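Local coordinates for mannose-specific lectin 1 chain 2 (Remusatia vivipara, PDB 3R0E), which probably binds mannose through a bulb-type (beta-prism II) lectin domain and agglutinates rabbit erythrocytes, at residues H26-V29 / N35-L38. Numbering follows the deposited sequence.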
ATOM      1  N   HIS B  26      -2.432  -7.598  12.871  1.00 32.10           N
ATOM      2  CA  HIS B  26      -1.711  -8.571  12.054  1.00 30.82           C
ATOM      3  C   HIS B  26      -0.232  -8.249  11.916  1.00 30.67           C
ATOM      4  O   HIS B  26       0.164  -7.088  11.966  1.00 30.58           O
ATOM      5  CB  HIS B  26      -2.326  -8.648  10.657  1.00 30.56           C
ATOM      6  CG  HIS B  26      -3.799  -8.906  10.658  1.00 29.82           C
ATOM      7  ND1 HIS B  26      -4.333 -10.174  10.564  1.00 29.52           N
ATOM      8  CD2 HIS B  26      -4.848  -8.060  10.756  1.00 28.50           C
ATOM      9  CE1 HIS B  26      -5.650 -10.094  10.590  1.00 28.97           C
ATOM     10  NE2 HIS B  26      -5.987  -8.823  10.709  1.00 28.67           N
ATOM     11  N   GLN B  27       0.564  -9.298  11.720  1.00 30.36           N
ATOM     12  CA  GLN B  27       1.992  -9.193  11.468  1.00 30.50           C
ATOM     13  C   GLN B  27       2.381 -10.137  10.338  1.00 29.80           C
ATOM     14  O   GLN B  27       1.873 -11.251  10.244  1.00 29.52           O
ATOM     15  CB  GLN B  27       2.808  -9.581  12.707  1.00 30.93           C
ATOM     16  CG  GLN B  27       2.767  -8.587  13.863  1.00 34.18           C
ATOM     17  CD  GLN B  27       3.863  -8.856  14.894  1.00 38.28           C
ATOM     18  OE1 GLN B  27       4.061  -9.991  15.335  1.00 40.90           O
ATOM     19  NE2 GLN B  27       4.584  -7.810  15.275  1.00 39.78           N
ATOM     20  N   LEU B  28       3.295  -9.681   9.487  1.00 29.19           N
ATOM     21  CA  LEU B  28       3.855 -10.510   8.442  1.00 28.29           C
ATOM     22  C   LEU B  28       5.373 -10.564   8.646  1.00 28.14           C
ATOM     23  O   LEU B  28       6.056  -9.561   8.478  1.00 28.08           O
ATOM     24  CB  LEU B  28       3.488  -9.938   7.073  1.00 27.90           C
ATOM     25  CG  LEU B  28       4.009 -10.676   5.843  1.00 27.04           C
ATOM     26  CD1 LEU B  28       3.393 -12.072   5.732  1.00 25.33           C
ATOM     27  CD2 LEU B  28       3.743  -9.849   4.605  1.00 25.39           C
ATOM     28  N   VAL B  29       5.877 -11.748   9.001  1.00 27.91           N
ATOM     29  CA  VAL B  29       7.250 -11.930   9.486  1.00 27.46           C
ATOM     30  C   VAL B  29       8.058 -12.848   8.576  1.00 27.70           C
ATOM     31  O   VAL B  29       7.667 -13.987   8.316  1.00 27.95           O
ATOM     32  CB  VAL B  29       7.284 -12.518  10.947  1.00 27.40           C
ATOM     33  CG1 VAL B  29       8.686 -12.483  11.511  1.00 27.81           C
ATOM     34  CG2 VAL B  29       6.331 -11.771  11.892  1.00 26.45           C
ATOM     35  N   ASN B  35      10.449 -19.349   7.004  1.00 30.19           N
ATOM     36  CA  ASN B  35       9.009 -19.368   6.769  1.00 29.75           C
ATOM     37  C   ASN B  35       8.502 -17.933   6.817  1.00 29.41           C
ATOM     38  O   ASN B  35       8.828 -17.186   7.749  1.00 29.81           O
ATOM     39  CB  ASN B  35       8.294 -20.228   7.835  1.00 29.70           C
ATOM     40  CG  ASN B  35       6.955 -20.808   7.343  1.00 30.31           C
ATOM     41  OD1 ASN B  35       6.654 -20.826   6.140  1.00 30.87           O
ATOM     42  ND2 ASN B  35       6.150 -21.290   8.283  1.00 29.35           N
ATOM     43  N   LEU B  36       7.730 -17.530   5.809  1.00 28.89           N
ATOM     44  CA  LEU B  36       7.113 -16.208   5.818  1.00 28.18           C
ATOM     45  C   LEU B  36       5.718 -16.386   6.366  1.00 28.25           C
ATOM     46  O   LEU B  36       4.916 -17.097   5.765  1.00 28.54           O
ATOM     47  CB  LEU B  36       7.068 -15.608   4.411  1.00 28.07           C
ATOM     48  CG  LEU B  36       6.406 -14.233   4.247  1.00 26.13           C
ATOM     49  CD1 LEU B  36       7.242 -13.147   4.905  1.00 24.60           C
ATOM     50  CD2 LEU B  36       6.154 -13.919   2.777  1.00 22.58           C
ATOM     51  N   VAL B  37       5.430 -15.758   7.504  1.00 27.95           N
ATOM     52  CA  VAL B  37       4.174 -16.013   8.198  1.00 27.73           C
ATOM     53  C   VAL B  37       3.364 -14.756   8.503  1.00 27.97           C
ATOM     54  O   VAL B  37       3.862 -13.803   9.123  1.00 27.87           O
ATOM     55  CB  VAL B  37       4.380 -16.842   9.516  1.00 28.15           C
ATOM     56  CG1 VAL B  37       3.040 -17.179  10.163  1.00 26.59           C
ATOM     57  CG2 VAL B  37       5.177 -18.129   9.249  1.00 27.83           C
ATOM     58  N   LEU B  38       2.107 -14.780   8.066  1.00 27.68           N
ATOM     59  CA  LEU B  38       1.152 -13.763   8.409  1.00 28.31           C
ATOM     60  C   LEU B  38       0.388 -14.246   9.636  1.00 28.70           C
ATOM     61  O   LEU B  38      -0.362 -15.214   9.564  1.00 28.85           O
ATOM     62  CB  LEU B  38       0.223 -13.484   7.214  1.00 28.15           C
ATOM     63  CG  LEU B  38      -1.065 -12.642   7.282  1.00 28.82           C
ATOM     64  CD1 LEU B  38      -1.245 -11.767   8.509  1.00 29.11           C
ATOM     65  CD2 LEU B  38      -1.205 -11.796   6.022  1.00 29.56           C
TER
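Leu28 lies between Leu36 and Leu38 across the strand pair, its CD1 methyl 3.8 Å from Leu38 CB and 4.0 Å from Leu36 CG. The two segments form an antiparallel beta hairpin in the bulb-type lectin domain, a beta-prism II fold, and are the two central strands of a four-stranded sheet. With CG of Leu28 anti to the backbone N (chi1 179°), its branch lies beside the carbonyl carbon and CD1 extends toward the neighbouring strand; the side chains of Leu28 and Leu38 cross at about a right angle. This leucine face turns into the prism interior, where Leu90 and Leu92 of strand 89-92 meet Leu28, and Trp45 of strand 45-46 packs on Leu36 and Leu38; Leu38 also touches an apolar side chain of another chain. At the hairpin's open end Leu38 CD1 approaches the His26 ring obliquely and sits 3.9 Å from His26 CB. The buried His26 ND1 has no polar partner in the model.

Val29 and Val37, on the other face, form a hydrogen-bonded pair: Val29 N donates to Val37 O at 2.9 Å, and Val37 N returns a similarly straight bond to Val29 O. The next pair, Leu28 with Leu38, is non-hydrogen-bonded.

Residues 35-38 fall in a stretch assigned, by inference, as a carbohydrate-binding motif, and Asn35 is a mannose-site residue by analogy with related lectins. Its OD1 accepts from Thr49 N and is also hydrogen-bonded to Ser47 OG, which fixes the amide beside Gln46. Val37 O takes a second, weaker contact from the CA-H of Leu28, at 3.4 Å from Leu28 CA.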